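Local atomic coordinates of protein piwi (Drosophila melanogaster, PDB entry 6KR6), a protein that binds piRNAs of 24 to 30 nucleotides and, in complex with them, represses transposable elements, governing their methylation. Residues D443-I448 with L473-P478; P532-T537 with I555-K560; T436-G441 with C559-T564. All coordinates share one frame; numbering follows the deposited sequence.

Contact 1 of 3, residues D443-I448 with L473-P478; sequences DRWAVI and LRIRSP. With ZN (zinc ion), chain O.
Pro-478 lays its CB over the indole of Trp-445, 3.6 Å from the centroid of the five-membered ring and 17° off the ring normal, a CH-pi contact on one face. The two side chains run side by side in the same direction, and the proline CG lies 3.7 Å from Trp-445 CZ2. That same CG meets Val-447 CG2 at 3.6 Å, and Ile-475 CG2 comes up obliquely to CZ2, its side chain crossing the indole at about a right angle. Here a beta-alpha-beta crossover of the MID domain of an Argonaute protein is closing: the chain leaves strand 446-450, passes through helix 454-471 and returns to parallel strand 479-483, with Tyr-465 of that helix packing on both Ile-475 and Pro-478. At the ring edge, Trp-445 NE1 donates to Arg-476 O at 3.1 Å, approaching from 39° above the carbonyl plane. An alanine in place of Trp-445 would probably leave that carbonyl without its donor and open a gap under Pro-478. Farther out, Asp-443 OD1 binds a zinc ion at 2.0 Å, though the metal is modelled so near CG that its geometry is doubtful in detail. The same oxygen accepts a hydrogen bond from Lys-504, which lies at this site, and Asp-440 is the other carboxylate at the metal.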
loop_
_atom_site.group_PDB
_atom_site.type_symbol
_atom_site.label_atom_id
_atom_site.label_comp_id
_atom_site.label_asym_id
_atom_site.label_seq_id
_atom_site.Cartn_x
_atom_site.Cartn_y
_atom_site.Cartn_z
ATOM N N ASP A 443 38.214 -9.460 10.126
ATOM C CA ASP A 443 39.305 -10.078 10.874
ATOM C C ASP A 443 38.985 -11.517 11.267
ATOM O O ASP A 443 39.898 -12.344 11.372
ATOM C CB ASP A 443 39.642 -9.216 12.098
ATOM C CG ASP A 443 39.874 -10.022 13.362
ATOM O OD1 ASP A 443 39.051 -9.903 14.294
ATOM O OD2 ASP A 443 40.882 -10.760 13.429
ATOM N N ARG A 444 37.709 -11.848 11.456
ATOM C CA ARG A 444 37.340 -13.206 11.847
ATOM C C ARG A 444 35.940 -13.501 11.328
ATOM O O ARG A 444 34.972 -12.874 11.767
ATOM C CB ARG A 444 37.405 -13.376 13.363
ATOM C CG ARG A 444 38.314 -14.503 13.828
ATOM C CD ARG A 444 37.897 -15.015 15.197
ATOM N NE ARG A 444 38.633 -14.385 16.290
ATOM C CZ ARG A 444 39.578 -14.993 16.999
ATOM N NH1 ARG A 444 39.900 -16.251 16.730
ATOM N NH2 ARG A 444 40.195 -14.349 17.979
ATOM N N TRP A 445 35.832 -14.456 10.403
ATOM C CA TRP A 445 34.538 -14.927 9.926
ATOM C C TRP A 445 34.697 -16.366 9.451
ATOM O O TRP A 445 35.802 -16.917 9.428
ATOM C CB TRP A 445 33.968 -14.011 8.832
ATOM C CG TRP A 445 34.823 -13.846 7.606
ATOM C CD1 TRP A 445 36.112 -13.404 7.558
ATOM C CD2 TRP A 445 34.431 -14.081 6.245
ATOM N NE1 TRP A 445 36.555 -13.368 6.259
ATOM C CE2 TRP A 445 35.541 -13.777 5.433
ATOM C CE3 TRP A 445 33.253 -14.528 5.638
ATOM C CZ2 TRP A 445 35.510 -13.907 4.046
ATOM C CZ3 TRP A 445 33.224 -14.653 4.258
ATOM C CH2 TRP A 445 34.346 -14.345 3.479
ATOM N N ALA A 446 33.576 -16.981 9.085
ATOM C CA ALA A 446 33.562 -18.378 8.675
ATOM C C ALA A 446 32.723 -18.533 7.416
ATOM O O ALA A 446 31.864 -17.703 7.110
ATOM C CB ALA A 446 33.017 -19.285 9.786
ATOM N N VAL A 447 32.985 -19.613 6.684
ATOM C CA VAL A 447 32.233 -19.955 5.484
ATOM C C VAL A 447 31.866 -21.428 5.564
ATOM O O VAL A 447 32.753 -22.290 5.638
ATOM C CB VAL A 447 33.022 -19.664 4.198
ATOM C CG1 VAL A 447 32.336 -20.313 3.017
ATOM C CG2 VAL A 447 33.142 -18.167 3.980
ATOM N N ILE A 448 30.564 -21.712 5.540
ATOM C CA ILE A 448 30.025 -23.065 5.620
ATOM C C ILE A 448 29.494 -23.449 4.246
ATOM O O ILE A 448 28.686 -22.719 3.659
ATOM C CB ILE A 448 28.920 -23.166 6.686
ATOM C CG1 ILE A 448 29.445 -22.689 8.041
ATOM C CG2 ILE A 448 28.395 -24.589 6.781
ATOM C CD1 ILE A 448 28.411 -22.714 9.140
ATOM N N LEU A 473 37.367 -2.592 1.994
ATOM C CA LEU A 473 37.049 -3.545 3.051
ATOM C C LEU A 473 38.129 -4.619 3.091
ATOM O O LEU A 473 38.181 -5.489 2.215
ATOM C CB LEU A 473 35.672 -4.165 2.816
ATOM C CG LEU A 473 35.263 -5.304 3.749
ATOM C CD1 LEU A 473 35.344 -4.855 5.197
ATOM C CD2 LEU A 473 33.861 -5.793 3.414
ATOM N N ARG A 474 38.981 -4.562 4.112
ATOM C CA ARG A 474 40.044 -5.548 4.278
ATOM C C ARG A 474 39.433 -6.887 4.673
ATOM O O ARG A 474 38.928 -7.043 5.789
ATOM C CB ARG A 474 41.044 -5.074 5.327
ATOM N N ILE A 475 39.472 -7.854 3.761
ATOM C CA ILE A 475 38.971 -9.199 4.012
ATOM C C ILE A 475 40.153 -10.152 4.062
ATOM O O ILE A 475 41.020 -10.127 3.179
ATOM C CB ILE A 475 37.959 -9.642 2.941
ATOM C CG1 ILE A 475 36.671 -8.826 3.057
ATOM C CG2 ILE A 475 37.665 -11.131 3.067
ATOM C CD1 ILE A 475 35.458 -9.505 2.453
ATOM N N ARG A 476 40.191 -10.984 5.095
ATOM C CA ARG A 476 41.174 -12.044 5.235
ATOM C C ARG A 476 40.482 -13.389 5.028
ATOM O O ARG A 476 39.273 -13.462 4.794
ATOM C CB ARG A 476 41.871 -11.940 6.594
ATOM C CG ARG A 476 42.505 -10.567 6.812
ATOM C CD ARG A 476 43.101 -10.385 8.202
ATOM N NE ARG A 476 43.406 -8.977 8.457
ATOM C CZ ARG A 476 43.934 -8.509 9.584
ATOM N NH1 ARG A 476 44.226 -9.334 10.580
ATOM N NH2 ARG A 476 44.168 -7.209 9.715
ATOM N N SER A 477 41.260 -14.461 5.099
ATOM C CA SER A 477 40.728 -15.779 4.767
ATOM C C SER A 477 39.816 -16.281 5.883
ATOM O O SER A 477 40.220 -16.289 7.049
ATOM C CB SER A 477 41.860 -16.769 4.526
ATOM O OG SER A 477 42.663 -16.361 3.432
ATOM N N PRO A 478 38.600 -16.711 5.565
ATOM C CA PRO A 478 37.655 -17.155 6.593
ATOM C C PRO A 478 37.985 -18.563 7.079
ATOM O O PRO A 478 38.942 -19.196 6.637
ATOM C CB PRO A 478 36.313 -17.120 5.859
ATOM C CG PRO A 478 36.675 -17.422 4.445
ATOM C CD PRO A 478 38.018 -16.780 4.213
HETATM ZN ZN ZN O . 39.587 -7.958 14.516
#

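Contact 2 of 3, residues P532-T537 with I555-K560; sequences PTQVVT and IQLNCK. With ZN (zinc ion), chain C; nucleotides of chain B.
Lys-560 NZ reaches across to Thr-533 O, a weak hydrogen bond of 3.3 Å, and donates to Gln-556 OE1 one helical turn back. Bends at chi2 and chi4 curl the lysine chain into this polar cluster, where Gln-534 OE1 lies 2.7 Å from NZ. Gln-556 extends fully beyond CG, and its OE1 binds a zinc ion at 2.0 Å. OP2 and OP3 of U1 of the bound RNA (chain B), OP1 of its U3 and Leu-810 O are among the other ligands of a site that probably takes magnesium in the cell. NE2 of the same amide donates to O3' of A2 of that RNA at 3.0 Å, nearly straight at 167°. From the strand, Gln-534 NE2 makes a weak bond to OP3 of U1. Together these groups line the pocket where the MID domain holds the guide's 5' phosphate, the lysine charge probably offsetting part of the phosphate's. Leu-557 CD2 flanks the cluster, 3.7 Å from Gln-534 CB. Residues 555-560, ending helix 546-560, run almost antiparallel to strand 533-537, the segment axes 9.5 Å apart at closest; that strand borders the parallel sheet beside strand 506-510, and Val-536 packs on Leu-460 of helix 454-471.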
loop_
_atom_site.group_PDB
_atom_site.type_symbol
_atom_site.label_atom_id
_atom_site.label_comp_id
_atom_site.label_asym_id
_atom_site.label_seq_id
_atom_site.Cartn_x
_atom_site.Cartn_y
_atom_site.Cartn_z
ATOM N N PRO A 532 25.684 -12.136 12.698
ATOM C CA PRO A 532 25.164 -11.759 11.378
ATOM C C PRO A 532 25.638 -12.730 10.307
ATOM O O PRO A 532 26.800 -13.141 10.284
ATOM C CB PRO A 532 25.732 -10.351 11.159
ATOM C CG PRO A 532 26.910 -10.266 12.062
ATOM C CD PRO A 532 26.592 -11.118 13.253
ATOM N N THR A 533 24.718 -13.105 9.420
ATOM C CA THR A 533 24.976 -14.143 8.434
ATOM C C THR A 533 24.680 -13.633 7.029
ATOM O O THR A 533 23.941 -12.665 6.835
ATOM C CB THR A 533 24.141 -15.403 8.708
ATOM O OG1 THR A 533 22.748 -15.100 8.559
ATOM C CG2 THR A 533 24.398 -15.921 10.115
ATOM N N GLN A 534 25.267 -14.314 6.047
ATOM C CA GLN A 534 25.079 -14.000 4.637
ATOM C C GLN A 534 24.825 -15.290 3.872
ATOM O O GLN A 534 25.548 -16.274 4.051
ATOM C CB GLN A 534 26.298 -13.275 4.061
ATOM C CG GLN A 534 26.201 -13.017 2.569
ATOM C CD GLN A 534 24.972 -12.214 2.201
ATOM O OE1 GLN A 534 24.733 -11.136 2.747
ATOM N NE2 GLN A 534 24.180 -12.738 1.274
ATOM N N VAL A 535 23.802 -15.284 3.022
ATOM C CA VAL A 535 23.414 -16.449 2.238
ATOM C C VAL A 535 23.615 -16.130 0.763
ATOM O O VAL A 535 23.252 -15.044 0.301
ATOM C CB VAL A 535 21.954 -16.858 2.521
ATOM C CG1 VAL A 535 21.542 -18.026 1.641
ATOM C CG2 VAL A 535 21.778 -17.207 3.990
ATOM N N VAL A 536 24.201 -17.075 0.029
ATOM C CA VAL A 536 24.461 -16.927 -1.398
ATOM C C VAL A 536 23.909 -18.154 -2.110
ATOM O O VAL A 536 24.336 -19.282 -1.831
ATOM C CB VAL A 536 25.960 -16.760 -1.698
ATOM C CG1 VAL A 536 26.198 -16.718 -3.199
ATOM C CG2 VAL A 536 26.501 -15.503 -1.032
ATOM N N THR A 537 22.964 -17.937 -3.024
ATOM C CA THR A 537 22.418 -19.034 -3.814
ATOM C C THR A 537 23.476 -19.555 -4.779
ATOM O O THR A 537 24.303 -18.794 -5.286
ATOM C CB THR A 537 21.178 -18.574 -4.582
ATOM O OG1 THR A 537 20.288 -17.896 -3.688
ATOM C CG2 THR A 537 20.448 -19.760 -5.198
ATOM N N ILE A 555 29.311 -4.721 -0.088
ATOM C CA ILE A 555 28.564 -3.624 0.527
ATOM C C ILE A 555 27.590 -4.168 1.568
ATOM O O ILE A 555 27.492 -3.653 2.694
ATOM C CB ILE A 555 27.840 -2.796 -0.549
ATOM C CG1 ILE A 555 28.847 -2.182 -1.522
ATOM C CG2 ILE A 555 26.997 -1.704 0.094
ATOM C CD1 ILE A 555 28.200 -1.489 -2.702
ATOM N N GLN A 556 26.859 -5.228 1.206
ATOM C CA GLN A 556 25.925 -5.839 2.148
ATOM C C GLN A 556 26.645 -6.341 3.395
ATOM O O GLN A 556 26.136 -6.198 4.508
ATOM C CB GLN A 556 25.157 -6.978 1.473
ATOM C CG GLN A 556 24.059 -7.589 2.345
ATOM C CD GLN A 556 23.180 -8.576 1.592
ATOM O OE1 GLN A 556 22.236 -9.142 2.151
ATOM N NE2 GLN A 556 23.484 -8.785 0.316
ATOM N N LEU A 557 27.834 -6.923 3.225
ATOM C CA LEU A 557 28.594 -7.435 4.363
ATOM C C LEU A 557 29.074 -6.304 5.263
ATOM O O LEU A 557 28.988 -6.401 6.496
ATOM C CB LEU A 557 29.785 -8.260 3.872
ATOM C CG LEU A 557 29.503 -9.552 3.103
ATOM C CD1 LEU A 557 30.798 -10.166 2.592
ATOM C CD2 LEU A 557 28.745 -10.541 3.965
ATOM N N ASN A 558 29.600 -5.232 4.663
ATOM C CA ASN A 558 29.980 -4.053 5.433
ATOM C C ASN A 558 28.807 -3.546 6.260
ATOM O O ASN A 558 28.976 -3.160 7.422
ATOM C CB ASN A 558 30.491 -2.955 4.494
ATOM C CG ASN A 558 31.257 -1.868 5.227
ATOM O OD1 ASN A 558 32.103 -2.151 6.073
ATOM N ND2 ASN A 558 30.962 -0.613 4.901
ATOM N N CYS A 559 27.602 -3.556 5.680
ATOM C CA CYS A 559 26.424 -3.145 6.441
ATOM C C CYS A 559 26.103 -4.135 7.555
ATOM O O CYS A 559 25.780 -3.730 8.679
ATOM C CB CYS A 559 25.223 -2.985 5.512
ATOM S SG CYS A 559 25.378 -1.611 4.369
ATOM N N LYS A 560 26.176 -5.435 7.256
ATOM C CA LYS A 560 25.956 -6.462 8.271
ATOM C C LYS A 560 26.882 -6.272 9.461
ATOM O O LYS A 560 26.510 -6.594 10.597
ATOM C CB LYS A 560 26.164 -7.856 7.673
ATOM C CG LYS A 560 25.202 -8.235 6.562
ATOM C CD LYS A 560 23.912 -8.821 7.094
ATOM C CE LYS A 560 22.960 -9.135 5.957
ATOM N NZ LYS A 560 23.567 -10.029 4.933
HETATM ZN ZN ZN C . 20.388 -9.992 2.014
ATOM O OP3 U B 1 21.799 -11.791 2.343
ATOM P P U B 1 20.766 -12.657 2.948
ATOM O OP1 U B 1 21.305 -13.195 4.220
ATOM O OP2 U B 1 19.506 -11.877 2.982
ATOM O "O5'" U B 1 20.531 -13.900 1.980
ATOM C "C5'" U B 1 19.886 -13.739 0.721
ATOM C "C4'" U B 1 20.098 -14.939 -0.168
ATOM O "O4'" U B 1 19.219 -16.017 0.259
ATOM C "C3'" U B 1 19.812 -14.716 -1.653
ATOM O "O3'" U B 1 20.754 -15.451 -2.432
ATOM C "C2'" U B 1 18.421 -15.317 -1.831
ATOM O "O2'" U B 1 18.136 -15.757 -3.143
ATOM C "C1'" U B 1 18.458 -16.477 -0.841
ATOM N N1 U B 1 17.130 -16.886 -0.357
ATOM C C2 U B 1 16.897 -18.237 -0.189
ATOM O O2 U B 1 17.747 -19.084 -0.404
ATOM N N3 U B 1 15.637 -18.560 0.254
ATOM C C4 U B 1 14.604 -17.689 0.531
ATOM O O4 U B 1 13.524 -18.136 0.922
ATOM C C5 U B 1 14.921 -16.309 0.322
ATOM C C6 U B 1 16.141 -15.965 -0.108
ATOM P P A B 2 21.261 -14.871 -3.841
ATOM O OP1 A B 2 20.065 -14.721 -4.710
ATOM O OP2 A B 2 22.420 -15.680 -4.299
ATOM O "O5'" A B 2 21.788 -13.408 -3.503
ATOM C "C5'" A B 2 22.799 -13.178 -2.531
ATOM C "C4'" A B 2 23.246 -11.741 -2.575
ATOM O "O4'" A B 2 24.059 -11.547 -3.759
ATOM C "C3'" A B 2 22.117 -10.723 -2.704
ATOM O "O3'" A B 2 21.609 -10.320 -1.442
ATOM C "C2'" A B 2 22.753 -9.582 -3.487
ATOM O "O2'" A B 2 23.487 -8.732 -2.621
ATOM C "C1'" A B 2 23.741 -10.326 -4.381
ATOM N N9 A B 2 23.209 -10.634 -5.722
ATOM C C8 A B 2 22.958 -11.887 -6.224
ATOM N N7 A B 2 22.511 -11.886 -7.455
ATOM C C5 A B 2 22.477 -10.541 -7.792
ATOM C C6 A B 2 22.094 -9.874 -8.968
ATOM N N6 A B 2 21.655 -10.499 -10.063
ATOM N N1 A B 2 22.176 -8.526 -8.980
ATOM C C2 A B 2 22.617 -7.900 -7.882
ATOM N N3 A B 2 23.005 -8.416 -6.717
ATOM C C4 A B 2 22.911 -9.756 -6.737
ATOM P P U B 3 20.029 -10.177 -1.200
ATOM O OP1 U B 3 19.829 -9.638 0.170
ATOM O OP2 U B 3 19.386 -11.455 -1.598
ATOM O "O5'" U B 3 19.578 -9.050 -2.232
ATOM C "C5'" U B 3 19.966 -7.697 -2.048
ATOM C "C4'" U B 3 19.485 -6.827 -3.183
ATOM O "O4'" U B 3 20.035 -7.300 -4.436
ATOM C "C3'" U B 3 17.983 -6.805 -3.419
ATOM O "O3'" U B 3 17.330 -5.897 -2.549
ATOM C "C2'" U B 3 17.869 -6.410 -4.892
ATOM O "O2'" U B 3 17.907 -4.998 -5.041
ATOM C "C1'" U B 3 19.152 -6.999 -5.492
ATOM N N1 U B 3 18.923 -8.213 -6.310
ATOM C C2 U B 3 18.634 -8.014 -7.649
ATOM O O2 U B 3 18.554 -6.904 -8.148
ATOM N N3 U B 3 18.438 -9.158 -8.384
ATOM C C4 U B 3 18.507 -10.456 -7.926
ATOM O O4 U B 3 18.304 -11.383 -8.712
ATOM C C5 U B 3 18.816 -10.582 -6.533
ATOM C C6 U B 3 19.012 -9.484 -5.791
#

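Contact 3 of 3, residues T436-G441 with C559-T564; sequences TTPSDG and CKLGYT. With ZN (zinc ion), chain O.
Pro-438 lies flat against the phenol of Tyr-563, its CD 3.5 Å from the ring centroid and only 10° off the normal, a CH-pi contact placed over the very centre of one face. The proline ring also spans the outer half of the phenol, with CB 3.5 Å from CZ. The tyrosine is met from a second direction as well: Thr-436 CG2 sits in the ring plane at its edge, 3.5 Å from CD2. Chi1 of Tyr-563, -67°, places CG anti to the carbonyl carbon, on the side of the 436-441 loop. Pro-438 further offers CG to Leu-561 CD1 at 4.0 Å, the two side chains crossing at about a right angle. The tyrosine follows directly on a Schellman motif that ends helix 546-560 in the Piwi protein's MID domain: Gly-562 takes a positive phi of 93°, where a side chain would collide with the carbonyl oxygen of Leu-561, and its N bonds back to Cys-559 O. Beyond this turn the chain runs out beside the loop, and Thr-436 N donates to Thr-564 O at 2.6 Å. The Thr-436 side chain packs against Thr-564 too, its OG1 near CB, while the hydroxyl of Thr-564 is engaged by Ser-606 O. Asn-558, on the last turn of the helix, packs on both Pro-438 and Tyr-563. Farther along the loop Asp-440 binds a zinc ion through OD1 and OD2, each at 2.0 Å, although the metal is modelled so close to CG that the details are doubtful.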
loop_
_atom_site.group_PDB
_atom_site.type_symbol
_atom_site.label_atom_id
_atom_site.label_comp_id
_atom_site.label_asym_id
_atom_site.label_seq_id
_atom_site.Cartn_x
_atom_site.Cartn_y
_atom_site.Cartn_z
ATOM N N THR A 436 32.485 4.213 5.769
ATOM C CA THR A 436 32.919 3.685 7.055
ATOM C C THR A 436 33.292 2.220 6.881
ATOM O O THR A 436 32.477 1.420 6.407
ATOM C CB THR A 436 31.827 3.840 8.118
ATOM O OG1 THR A 436 31.269 5.154 8.038
ATOM C CG2 THR A 436 32.406 3.637 9.505
ATOM N N THR A 437 34.519 1.877 7.261
ATOM C CA THR A 437 35.029 0.525 7.173
ATOM C C THR A 437 35.716 0.162 8.479
ATOM O O THR A 437 36.467 0.975 9.028
ATOM C CB THR A 437 36.023 0.379 6.010
ATOM O OG1 THR A 437 35.444 0.920 4.816
ATOM C CG2 THR A 437 36.370 -1.083 5.777
ATOM N N PRO A 438 35.454 -1.026 9.016
ATOM C CA PRO A 438 36.168 -1.450 10.225
ATOM C C PRO A 438 37.667 -1.494 9.976
ATOM O O PRO A 438 38.134 -2.103 9.010
ATOM C CB PRO A 438 35.598 -2.848 10.508
ATOM C CG PRO A 438 35.004 -3.292 9.206
ATOM C CD PRO A 438 34.498 -2.046 8.556
ATOM N N SER A 439 38.423 -0.816 10.844
ATOM C CA SER A 439 39.877 -0.900 10.765
ATOM C C SER A 439 40.348 -2.337 10.938
ATOM O O SER A 439 41.341 -2.748 10.327
ATOM C CB SER A 439 40.513 0.009 11.816
ATOM O OG SER A 439 40.051 -0.322 13.114
ATOM N N ASP A 440 39.637 -3.113 11.759
ATOM C CA ASP A 440 39.903 -4.541 11.865
ATOM C C ASP A 440 39.691 -5.248 10.535
ATOM O O ASP A 440 40.420 -6.191 10.210
ATOM C CB ASP A 440 38.993 -5.155 12.930
ATOM C CG ASP A 440 39.742 -6.018 13.927
ATOM O OD1 ASP A 440 40.757 -6.639 13.549
ATOM O OD2 ASP A 440 39.309 -6.082 15.097
ATOM N N GLY A 441 38.707 -4.804 9.754
ATOM C CA GLY A 441 38.342 -5.510 8.546
ATOM C C GLY A 441 37.557 -6.766 8.894
ATOM O O GLY A 441 37.026 -6.922 9.996
ATOM N N CYS A 559 27.602 -3.556 5.680
ATOM C CA CYS A 559 26.424 -3.145 6.441
ATOM C C CYS A 559 26.103 -4.135 7.555
ATOM O O CYS A 559 25.780 -3.730 8.679
ATOM C CB CYS A 559 25.223 -2.985 5.512
ATOM S SG CYS A 559 25.378 -1.611 4.369
ATOM N N LYS A 560 26.176 -5.435 7.256
ATOM C CA LYS A 560 25.956 -6.462 8.271
ATOM C C LYS A 560 26.882 -6.272 9.461
ATOM O O LYS A 560 26.510 -6.594 10.597
ATOM C CB LYS A 560 26.164 -7.856 7.673
ATOM C CG LYS A 560 25.202 -8.235 6.562
ATOM C CD LYS A 560 23.912 -8.821 7.094
ATOM C CE LYS A 560 22.960 -9.135 5.957
ATOM N NZ LYS A 560 23.567 -10.029 4.933
ATOM N N LEU A 561 28.090 -5.760 9.224
ATOM C CA LEU A 561 29.003 -5.468 10.319
ATOM C C LEU A 561 28.625 -4.206 11.082
ATOM O O LEU A 561 29.140 -3.988 12.183
ATOM C CB LEU A 561 30.432 -5.332 9.797
ATOM C CG LEU A 561 31.024 -6.557 9.104
ATOM C CD1 LEU A 561 32.532 -6.433 9.081
ATOM C CD2 LEU A 561 30.595 -7.844 9.793
ATOM N N GLY A 562 27.749 -3.374 10.528
ATOM C CA GLY A 562 27.326 -2.168 11.214
ATOM C C GLY A 562 28.140 -0.946 10.848
ATOM O O GLY A 562 28.414 -0.096 11.700
ATOM N N TYR A 563 28.532 -0.846 9.584
ATOM C CA TYR A 563 29.305 0.278 9.083
ATOM C C TYR A 563 28.592 0.894 7.886
ATOM O O TYR A 563 27.652 0.322 7.329
ATOM C CB TYR A 563 30.733 -0.156 8.728
ATOM C CG TYR A 563 31.538 -0.559 9.946
ATOM C CD1 TYR A 563 31.435 -1.837 10.482
ATOM C CD2 TYR A 563 32.386 0.345 10.574
ATOM C CE1 TYR A 563 32.158 -2.204 11.599
ATOM C CE2 TYR A 563 33.114 -0.013 11.691
ATOM C CZ TYR A 563 32.996 -1.287 12.200
ATOM O OH TYR A 563 33.721 -1.648 13.312
ATOM N N THR A 564 29.055 2.079 7.492
ATOM C CA THR A 564 28.314 2.935 6.577
ATOM C C THR A 564 28.979 2.965 5.209
ATOM O O THR A 564 30.129 3.416 5.099
ATOM C CB THR A 564 28.216 4.344 7.154
ATOM O OG1 THR A 564 27.791 4.270 8.521
ATOM C CG2 THR A 564 27.220 5.167 6.378
HETATM ZN ZN ZN O . 39.587 -7.958 14.516
#

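The three contacts lie 12 to 13 Å apart, centre to centre, on one side of the chain's middle. Contact 3 closes a long loop of 117 residues; contact 1 is nested within it, and contact 2 opens after contact 1 has closed. Contacts 1 and 2 both reach the four-stranded parallel sheet, through strands 446-450 and 533-537. Contacts 2 and 3 share the end of helix 546-560, where Asn-558 ND2 bonds to Thr-436 O. Contacts 1 and 3 meet at one zinc ion, through Asp-443 and Asp-440. The helix that carries Gln-556, a ligand of the metal at the guide's 5' phosphate, is thus tied on one side to the sheet and at its end to the 436-441 loop.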